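Local coordinates for insecticidal crystal protein Cry7Cal (Bacillus thuringiensis, PDB 5ZI1) that is an insecticidal crystal toxin active against locusts and probably acts by binding receptors on target cells, at residues A[132-141]-A[188-196]; A[312-320]-A[332-343]. One frame throughout, in Å; residues are numbered along the deposited sequence.

Interaction 1 (A[132-141]-A[188-196])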
loop_
_atom_site.group_PDB
_atom_site.type_symbol
_atom_site.label_atom_id
_atom_site.label_comp_id
_atom_site.label_asym_id
_atom_site.label_seq_id
_atom_site.Cartn_x
_atom_site.Cartn_y
_atom_site.Cartn_z
ATOM N N ARG A 132 8.741 -21.041 -3.578
ATOM C CA ARG A 132 9.157 -20.491 -4.864
ATOM C C ARG A 132 9.586 -21.609 -5.812
ATOM O O ARG A 132 10.492 -21.424 -6.630
ATOM C CB ARG A 132 10.282 -19.461 -4.695
ATOM C CG ARG A 132 11.460 -19.927 -3.853
ATOM C CD ARG A 132 12.721 -19.180 -4.258
ATOM N NE ARG A 132 13.842 -19.365 -3.344
ATOM C CZ ARG A 132 14.768 -20.331 -3.438
ATOM N NH1 ARG A 132 14.706 -21.249 -4.402
ATOM N NH2 ARG A 132 15.756 -20.387 -2.549
ATOM N N SER A 133 8.941 -22.770 -5.697
ATOM C CA SER A 133 9.112 -23.903 -6.600
ATOM C C SER A 133 9.202 -23.464 -8.055
ATOM O O SER A 133 8.357 -22.712 -8.540
ATOM C CB SER A 133 7.943 -24.867 -6.419
ATOM O OG SER A 133 8.393 -26.172 -6.101
ATOM N N VAL A 134 10.249 -23.937 -8.742
ATOM C CA VAL A 134 10.481 -23.562 -10.134
ATOM C C VAL A 134 9.254 -23.891 -10.956
ATOM O O VAL A 134 8.720 -25.004 -10.874
ATOM C CB VAL A 134 11.708 -24.294 -10.692
ATOM C CG1 VAL A 134 12.190 -23.618 -11.964
ATOM C CG2 VAL A 134 12.787 -24.343 -9.662
ATOM N N GLY A 135 8.814 -22.933 -11.773
ATOM C CA GLY A 135 7.608 -23.082 -12.549
ATOM C C GLY A 135 6.339 -22.595 -11.868
ATOM O O GLY A 135 5.305 -22.452 -12.545
ATOM N N PHE A 136 6.386 -22.328 -10.557
ATOM C CA PHE A 136 5.203 -21.956 -9.791
ATOM C C PHE A 136 5.419 -20.728 -8.916
ATOM O O PHE A 136 4.579 -20.452 -8.047
ATOM C CB PHE A 136 4.752 -23.137 -8.929
ATOM C CG PHE A 136 4.460 -24.371 -9.728
ATOM C CD1 PHE A 136 3.188 -24.590 -10.250
ATOM C CD2 PHE A 136 5.470 -25.297 -9.998
ATOM C CE1 PHE A 136 2.919 -25.708 -10.995
ATOM C CE2 PHE A 136 5.210 -26.428 -10.751
ATOM C CZ PHE A 136 3.933 -26.637 -11.250
ATOM N N GLU A 137 6.514 -19.986 -9.123
ATOM C CA GLU A 137 6.825 -18.845 -8.269
ATOM C C GLU A 137 5.698 -17.822 -8.274
ATOM O O GLU A 137 5.407 -17.205 -7.244
ATOM C CB GLU A 137 8.136 -18.195 -8.710
ATOM C CG GLU A 137 9.307 -19.146 -8.757
ATOM C CD GLU A 137 9.502 -19.770 -10.125
ATOM O OE1 GLU A 137 8.498 -20.154 -10.786
ATOM O OE2 GLU A 137 10.675 -19.858 -10.544
ATOM N N GLY A 138 5.065 -17.621 -9.422
ATOM C CA GLY A 138 3.908 -16.758 -9.533
ATOM C C GLY A 138 2.761 -17.138 -8.610
ATOM O O GLY A 138 2.430 -16.408 -7.672
ATOM N N PRO A 139 2.113 -18.280 -8.854
ATOM C CA PRO A 139 0.924 -18.609 -8.045
ATOM C C PRO A 139 1.230 -18.773 -6.564
ATOM O O PRO A 139 0.308 -18.686 -5.746
ATOM C CB PRO A 139 0.413 -19.912 -8.679
ATOM C CG PRO A 139 1.587 -20.470 -9.391
ATOM C CD PRO A 139 2.362 -19.295 -9.893
ATOM N N LEU A 140 2.490 -18.976 -6.197
ATOM C CA LEU A 140 2.929 -19.121 -4.814
ATOM C C LEU A 140 3.348 -17.806 -4.170
ATOM O O LEU A 140 3.833 -17.823 -3.035
ATOM C CB LEU A 140 4.127 -20.080 -4.727
ATOM C CG LEU A 140 3.884 -21.564 -4.937
ATOM C CD1 LEU A 140 5.215 -22.342 -4.918
ATOM C CD2 LEU A 140 2.931 -22.068 -3.879
ATOM N N LEU A 141 3.190 -16.677 -4.860
ATOM C CA LEU A 141 3.841 -15.446 -4.417
ATOM C C LEU A 141 3.347 -14.994 -3.043
ATOM O O LEU A 141 4.158 -14.622 -2.184
ATOM C CB LEU A 141 3.643 -14.346 -5.455
ATOM C CG LEU A 141 4.402 -13.053 -5.171
ATOM C CD1 LEU A 141 5.908 -13.345 -4.880
ATOM C CD2 LEU A 141 4.239 -12.110 -6.351
ATOM N N ASP A 188 13.424 -8.493 -3.388
ATOM C CA ASP A 188 13.697 -8.646 -4.818
ATOM C C ASP A 188 12.802 -9.701 -5.439
ATOM O O ASP A 188 12.301 -9.529 -6.554
ATOM C CB ASP A 188 15.152 -9.033 -5.058
ATOM C CG ASP A 188 16.123 -7.888 -4.839
ATOM O OD1 ASP A 188 15.671 -6.742 -4.611
ATOM O OD2 ASP A 188 17.350 -8.150 -4.907
ATOM N N HIS A 189 12.630 -10.824 -4.754
ATOM C CA HIS A 189 11.762 -11.865 -5.279
ATOM C C HIS A 189 10.322 -11.362 -5.432
ATOM O O HIS A 189 9.696 -11.557 -6.479
ATOM C CB HIS A 189 11.822 -13.096 -4.374
ATOM C CG HIS A 189 11.028 -14.245 -4.897
ATOM N ND1 HIS A 189 11.550 -15.165 -5.783
ATOM C CD2 HIS A 189 9.735 -14.600 -4.698
ATOM C CE1 HIS A 189 10.617 -16.050 -6.089
ATOM N NE2 HIS A 189 9.508 -15.732 -5.442
ATOM N N CYS A 190 9.787 -10.685 -4.407
ATOM C CA CYS A 190 8.389 -10.235 -4.477
ATOM C C CYS A 190 8.185 -9.217 -5.590
ATOM O O CYS A 190 7.175 -9.260 -6.300
ATOM C CB CYS A 190 7.928 -9.644 -3.144
ATOM S SG CYS A 190 7.878 -10.835 -1.788
ATOM N N VAL A 191 9.131 -8.299 -5.770
ATOM C CA VAL A 191 8.953 -7.280 -6.797
ATOM C C VAL A 191 9.017 -7.903 -8.182
ATOM O O VAL A 191 8.130 -7.686 -9.011
ATOM C CB VAL A 191 9.980 -6.151 -6.611
ATOM C CG1 VAL A 191 9.975 -5.211 -7.797
ATOM C CG2 VAL A 191 9.633 -5.385 -5.353
ATOM N N LYS A 192 10.046 -8.721 -8.437
ATOM C CA LYS A 192 10.217 -9.363 -9.740
ATOM C C LYS A 192 8.960 -10.113 -10.178
ATOM O O LYS A 192 8.476 -9.936 -11.298
ATOM C CB LYS A 192 11.419 -10.308 -9.681
ATOM C CG LYS A 192 11.500 -11.362 -10.777
ATOM C CD LYS A 192 12.671 -12.320 -10.470
ATOM C CE LYS A 192 13.089 -13.156 -11.680
ATOM N NZ LYS A 192 13.516 -12.285 -12.812
ATOM N N TRP A 193 8.413 -10.955 -9.305
ATOM C CA TRP A 193 7.254 -11.740 -9.697
ATOM C C TRP A 193 5.946 -10.961 -9.626
ATOM O O TRP A 193 5.003 -11.321 -10.338
ATOM C CB TRP A 193 7.203 -13.021 -8.864
ATOM C CG TRP A 193 8.255 -13.965 -9.368
ATOM C CD1 TRP A 193 9.544 -14.065 -8.930
ATOM C CD2 TRP A 193 8.133 -14.877 -10.462
ATOM N NE1 TRP A 193 10.220 -14.999 -9.662
ATOM C CE2 TRP A 193 9.378 -15.518 -10.608
ATOM C CE3 TRP A 193 7.085 -15.227 -11.327
ATOM C CZ2 TRP A 193 9.608 -16.490 -11.580
ATOM C CZ3 TRP A 193 7.317 -16.193 -12.291
ATOM C CH2 TRP A 193 8.569 -16.809 -12.409
ATOM N N TYR A 194 5.872 -9.886 -8.832
ATOM C CA TYR A 194 4.751 -8.957 -8.974
ATOM C C TYR A 194 4.725 -8.369 -10.376
ATOM O O TYR A 194 3.678 -8.337 -11.037
ATOM C CB TYR A 194 4.832 -7.827 -7.941
ATOM C CG TYR A 194 3.775 -6.742 -8.172
ATOM C CD1 TYR A 194 2.467 -6.945 -7.777
ATOM C CD2 TYR A 194 4.091 -5.539 -8.805
ATOM C CE1 TYR A 194 1.479 -5.993 -8.007
ATOM C CE2 TYR A 194 3.116 -4.558 -9.029
ATOM C CZ TYR A 194 1.804 -4.803 -8.630
ATOM O OH TYR A 194 0.797 -3.876 -8.825
ATOM N N LYS A 195 5.884 -7.893 -10.843
ATOM C CA LYS A 195 5.978 -7.287 -12.167
ATOM C C LYS A 195 5.788 -8.307 -13.282
ATOM O O LYS A 195 5.320 -7.951 -14.370
ATOM C CB LYS A 195 7.325 -6.585 -12.321
ATOM C CG LYS A 195 7.451 -5.304 -11.505
ATOM C CD LYS A 195 8.806 -4.634 -11.749
ATOM C CE LYS A 195 8.976 -3.340 -10.947
ATOM N NZ LYS A 195 10.342 -2.742 -11.147
ATOM N N GLU A 196 6.148 -9.570 -13.044
ATOM C CA GLU A 196 5.990 -10.557 -14.098
ATOM C C GLU A 196 4.530 -10.965 -14.259
ATOM O O GLU A 196 4.036 -11.047 -15.386
ATOM C CB GLU A 196 6.880 -11.770 -13.825
ATOM C CG GLU A 196 7.521 -12.305 -15.086
ATOM C CD GLU A 196 8.874 -12.940 -14.827
ATOM O OE1 GLU A 196 9.292 -13.803 -15.625
ATOM O OE2 GLU A 196 9.522 -12.576 -13.822
HETATM O O HOH W 1 7.369 -17.449 -5.065
#
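E137 lies over one face of the W193 indole, and this is the main ring contact between residues 132-141 and helix 188-196. Its CB sits 3.6 Å from the centroid of the W193 six-membered ring, only 15° off the ring normal, a CH-pi contact. A bend at chi2 (93°) folds the carboxylate back along the same ring, near CZ2 and CH2. Carboxylate and ring planes are 27° apart. On the opposite face of W193 lies E196 OE2. G138 adds its backbone to this ring, with N 3.7 Å from W193 CE3.

The second group is van der Waals contact, mostly from L141. This side chain points to the helix and forks over it. Its CD1 rests near H189 and C190, while CD2 comes 4.0 Å from W193 CB and also meets the backbone at Y194 N. At the other end R132 CB lies 3.7 Å from H189 CE1.

One polar bridge joins the segments. Water 1 donates to E137 O at 2.9 Å and is hydrogen-bonded to H189 NE2 at 2.8 Å, at the edge of the imidazole and in its plane. W193 CD1 lies over one face of the H189 ring, toward its rim, 3.6 Å above the plane, and Y144 of helix 141-165 also meets this ring. Water and aromatic neighbours together should limit its rotation.

No direct hydrogen bond joins the two segments. The loop and the first residue of helix 141-165 are therefore held to helix 169-202 by aromatic and aliphatic packing, with a single water serving both a loop carbonyl and the histidine.

Interaction 2 (A[312-320]-A[332-343])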
loop_
_atom_site.group_PDB
_atom_site.type_symbol
_atom_site.label_atom_id
_atom_site.label_comp_id
_atom_site.label_asym_id
_atom_site.label_seq_id
_atom_site.Cartn_x
_atom_site.Cartn_y
_atom_site.Cartn_z
ATOM N N PHE A 312 -33.004 6.399 -19.158
ATOM C CA PHE A 312 -32.027 6.322 -18.072
ATOM C C PHE A 312 -30.976 7.400 -18.254
ATOM O O PHE A 312 -30.655 7.785 -19.380
ATOM C CB PHE A 312 -31.331 4.962 -18.025
ATOM C CG PHE A 312 -30.720 4.575 -19.325
ATOM C CD1 PHE A 312 -29.425 4.977 -19.651
ATOM C CD2 PHE A 312 -31.452 3.825 -20.245
ATOM C CE1 PHE A 312 -28.866 4.637 -20.865
ATOM C CE2 PHE A 312 -30.890 3.465 -21.461
ATOM C CZ PHE A 312 -29.590 3.879 -21.778
ATOM N N ALA A 313 -30.426 7.857 -17.134
ATOM C CA ALA A 313 -29.365 8.846 -17.179
ATOM C C ALA A 313 -28.020 8.165 -17.425
ATOM O O ALA A 313 -27.831 6.989 -17.100
ATOM C CB ALA A 313 -29.333 9.649 -15.884
ATOM N N ILE A 314 -27.108 8.917 -18.056
ATOM C CA ILE A 314 -25.715 8.549 -18.265
ATOM C C ILE A 314 -24.881 9.775 -17.933
ATOM O O ILE A 314 -25.307 10.912 -18.163
ATOM C CB ILE A 314 -25.412 8.097 -19.714
ATOM C CG1 ILE A 314 -25.644 9.263 -20.683
ATOM C CG2 ILE A 314 -26.225 6.860 -20.118
ATOM C CD1 ILE A 314 -25.212 8.988 -22.114
ATOM N N TRP A 315 -23.671 9.550 -17.409
ATOM C CA TRP A 315 -22.809 10.687 -17.105
ATOM C C TRP A 315 -22.325 11.310 -18.400
ATOM O O TRP A 315 -21.960 10.605 -19.337
ATOM C CB TRP A 315 -21.581 10.291 -16.271
ATOM C CG TRP A 315 -21.841 9.646 -14.957
ATOM C CD1 TRP A 315 -23.016 9.125 -14.517
ATOM C CD2 TRP A 315 -20.892 9.438 -13.910
ATOM N NE1 TRP A 315 -22.862 8.602 -13.259
ATOM C CE2 TRP A 315 -21.567 8.791 -12.859
ATOM C CE3 TRP A 315 -19.542 9.752 -13.753
ATOM C CZ2 TRP A 315 -20.936 8.436 -11.675
ATOM C CZ3 TRP A 315 -18.917 9.403 -12.572
ATOM C CH2 TRP A 315 -19.611 8.753 -11.550
ATOM N N THR A 316 -22.324 12.641 -18.451
ATOM C CA THR A 316 -21.648 13.339 -19.538
ATOM C C THR A 316 -20.211 13.705 -19.168
ATOM O O THR A 316 -19.357 13.858 -20.054
ATOM C CB THR A 316 -22.420 14.607 -19.893
ATOM O OG1 THR A 316 -22.356 15.521 -18.791
ATOM C CG2 THR A 316 -23.912 14.282 -20.168
ATOM N N GLY A 317 -19.939 13.878 -17.880
ATOM C CA GLY A 317 -18.612 14.243 -17.419
ATOM C C GLY A 317 -18.590 14.201 -15.909
ATOM O O GLY A 317 -19.614 13.991 -15.254
ATOM N N HIS A 318 -17.399 14.402 -15.356
ATOM C CA HIS A 318 -17.275 14.504 -13.910
ATOM C C HIS A 318 -15.946 15.162 -13.581
ATOM O O HIS A 318 -15.061 15.299 -14.429
ATOM C CB HIS A 318 -17.404 13.140 -13.227
ATOM C CG HIS A 318 -16.177 12.287 -13.333
ATOM N ND1 HIS A 318 -15.895 11.524 -14.447
ATOM C CD2 HIS A 318 -15.169 12.063 -12.454
ATOM C CE1 HIS A 318 -14.765 10.868 -14.245
ATOM N NE2 HIS A 318 -14.308 11.175 -13.044
ATOM N N SER A 319 -15.828 15.579 -12.328
ATOM C CA SER A 319 -14.712 16.381 -11.874
ATOM C C SER A 319 -14.294 15.890 -10.507
ATOM O O SER A 319 -15.097 15.335 -9.758
ATOM C CB SER A 319 -15.062 17.868 -11.808
ATOM O OG SER A 319 -14.934 18.447 -13.094
ATOM N N VAL A 320 -13.028 16.110 -10.186
ATOM C CA VAL A 320 -12.469 15.626 -8.938
ATOM C C VAL A 320 -11.584 16.722 -8.379
ATOM O O VAL A 320 -10.780 17.314 -9.108
ATOM C CB VAL A 320 -11.686 14.320 -9.160
ATOM C CG1 VAL A 320 -10.651 14.128 -8.093
ATOM C CG2 VAL A 320 -12.651 13.154 -9.177
ATOM N N THR A 332 -7.737 20.293 -9.329
ATOM C CA THR A 332 -8.975 19.955 -10.020
ATOM C C THR A 332 -8.665 19.132 -11.252
ATOM O O THR A 332 -7.836 19.539 -12.070
ATOM C CB THR A 332 -9.743 21.214 -10.424
ATOM O OG1 THR A 332 -10.035 21.968 -9.252
ATOM C CG2 THR A 332 -11.049 20.857 -11.151
ATOM N N PHE A 333 -9.356 18.000 -11.398
ATOM C CA PHE A 333 -9.276 17.163 -12.591
ATOM C C PHE A 333 -10.663 17.015 -13.202
ATOM O O PHE A 333 -11.603 16.592 -12.522
ATOM C CB PHE A 333 -8.673 15.809 -12.245
ATOM C CG PHE A 333 -7.391 15.936 -11.483
ATOM C CD1 PHE A 333 -6.194 16.133 -12.151
ATOM C CD2 PHE A 333 -7.396 15.941 -10.099
ATOM C CE1 PHE A 333 -5.003 16.288 -11.452
ATOM C CE2 PHE A 333 -6.222 16.095 -9.399
ATOM C CZ PHE A 333 -5.019 16.267 -10.081
ATOM N N ASN A 334 -10.780 17.357 -14.480
ATOM C CA ASN A 334 -12.029 17.275 -15.216
ATOM C C ASN A 334 -11.993 16.118 -16.207
ATOM O O ASN A 334 -10.943 15.798 -16.769
ATOM C CB ASN A 334 -12.301 18.587 -15.945
ATOM C CG ASN A 334 -12.377 19.767 -14.994
ATOM O OD1 ASN A 334 -13.341 19.901 -14.228
ATOM N ND2 ASN A 334 -11.362 20.629 -15.030
ATOM N N TYR A 335 -13.141 15.475 -16.386
ATOM C CA TYR A 335 -13.332 14.429 -17.375
ATOM C C TYR A 335 -14.595 14.725 -18.163
ATOM O O TYR A 335 -15.534 15.341 -17.650
ATOM C CB TYR A 335 -13.454 13.052 -16.729
ATOM C CG TYR A 335 -12.214 12.599 -15.996
ATOM C CD1 TYR A 335 -12.000 12.944 -14.674
ATOM C CD2 TYR A 335 -11.259 11.810 -16.631
ATOM C CE1 TYR A 335 -10.862 12.519 -14.004
ATOM C CE2 TYR A 335 -10.137 11.384 -15.976
ATOM C CZ TYR A 335 -9.931 11.739 -14.662
ATOM O OH TYR A 335 -8.785 11.303 -14.014
ATOM N N GLY A 336 -14.611 14.279 -19.413
ATOM C CA GLY A 336 -15.810 14.399 -20.222
ATOM C C GLY A 336 -16.197 15.848 -20.441
ATOM O O GLY A 336 -15.364 16.688 -20.785
ATOM N N THR A 337 -17.485 16.152 -20.261
ATOM C CA THR A 337 -17.970 17.507 -20.485
ATOM C C THR A 337 -19.280 17.692 -19.739
ATOM O O THR A 337 -19.902 16.728 -19.284
ATOM C CB THR A 337 -18.163 17.802 -21.979
ATOM O OG1 THR A 337 -18.762 19.097 -22.148
ATOM C CG2 THR A 337 -19.042 16.722 -22.639
ATOM N N SER A 338 -19.689 18.951 -19.616
ATOM C CA SER A 338 -20.991 19.287 -19.061
ATOM C C SER A 338 -21.996 19.697 -20.130
ATOM O O SER A 338 -23.191 19.786 -19.834
ATOM C CB SER A 338 -20.855 20.413 -18.029
ATOM O OG SER A 338 -20.351 21.576 -18.647
ATOM N N SER A 339 -21.543 19.941 -21.356
ATOM C CA SER A 339 -22.453 20.271 -22.439
ATOM C C SER A 339 -23.502 19.182 -22.610
ATOM O O SER A 339 -23.176 17.994 -22.657
ATOM C CB SER A 339 -21.671 20.450 -23.739
ATOM O OG SER A 339 -22.567 20.593 -24.828
ATOM N N GLY A 340 -24.769 19.596 -22.708
ATOM C CA GLY A 340 -25.872 18.672 -22.870
ATOM C C GLY A 340 -26.341 18.016 -21.592
ATOM O O GLY A 340 -27.320 17.252 -21.622
ATOM N N SER A 341 -25.680 18.276 -20.469
ATOM C CA SER A 341 -26.113 17.711 -19.205
ATOM C C SER A 341 -27.290 18.507 -18.661
ATOM O O SER A 341 -27.340 19.732 -18.781
ATOM C CB SER A 341 -24.976 17.729 -18.192
ATOM O OG SER A 341 -24.649 19.068 -17.865
ATOM N N THR A 342 -28.232 17.795 -18.053
ATOM C CA THR A 342 -29.384 18.386 -17.379
ATOM C C THR A 342 -29.409 18.019 -15.903
ATOM O O THR A 342 -30.351 18.401 -15.192
ATOM C CB THR A 342 -30.695 17.923 -18.039
ATOM O OG1 THR A 342 -30.766 16.492 -17.992
ATOM C CG2 THR A 342 -30.763 18.359 -19.491
ATOM N N LEU A 343 -28.409 17.266 -15.431
ATOM C CA LEU A 343 -28.371 16.747 -14.074
ATOM C C LEU A 343 -26.968 16.932 -13.526
ATOM O O LEU A 343 -25.983 16.912 -14.273
ATOM C CB LEU A 343 -28.763 15.266 -14.003
ATOM C CG LEU A 343 -30.056 14.831 -14.703
ATOM C CD1 LEU A 343 -30.061 13.323 -14.968
ATOM C CD2 LEU A 343 -31.299 15.248 -13.904
#
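G317 and G336 meet with their CA atoms only 4.0 Å apart, a close approach for a non-hydrogen-bonded antiparallel pair. Neither glycine has a side chain to separate the strands here, and G336 has a positive phi (63°). Strand 332-336 ends at G336, and after one more backbone bond, at T337, the chain turns away.

From this pair the regular antiparallel ladder continues toward V320 and F333. H318 pairs with Y335 and V320 with F333 as hydrogen-bonded pairs. Y335 N to H318 O is the shorter bond of the first pair, at 2.7 Å.

H318 and Y335 point the same way from the sheet. Chi1 of H318 (77°) sets its ring between backbone N and carbonyl, alongside the tyrosine ring. The planes are 7° apart, a near-parallel pair with a large offset, and the centroids are 4.6 Å apart. Y335 CD1 lies over the imidazole face, 3.3 Å from H318 NE2. The polar ends are held elsewhere: H318 NE2 bonds to V435 O and Y335 OH to Y434 OH. S319 and N334 lie on the other face; their OG and OD1 are modelled so close that the bond's length is doubtful.

T316 grips T337 twice. T337 N bonds to T316 O, and T316 OG1 donates to T337 O at 2.8 Å. T316 OG1 also lies in a weak hydrogen bond with R302 O. T337 OG1 accepts from S339 N, an ST turn, and a type II turn follows from S338 to S341. The chain then returns to L343, whose CD1 lies 3.9 Å from A313 CB.

This hairpin forms one edge of a Greek-key sheet. Strand 312-324 lies between 331-336 and 294-306, with T316 and G317 forming a classic beta bulge opposite R302. Strand 430-437 packs against the H318, V320 and Y335 face.

Both contacts lie in the toxin fragment of a longer protein. Interaction 1 comes first along the chain, in the N-terminal helical domain of the delta endotoxin. It joins the loop between helices 107-127 and 141-165 to helix 169-202. Interaction 2 follows in the next domain, the beta prism, and pairs two strands of one antiparallel sheet. Their centres are 42 Å apart and their nearest atoms about 19 Å, so they do not touch. They also share no helix, strand or sheet, since they lie in different domains. In three-domain Cry toxins the helical bundle is linked to pore formation and the prism to receptor recognition. The two contacts thus probably serve different steps.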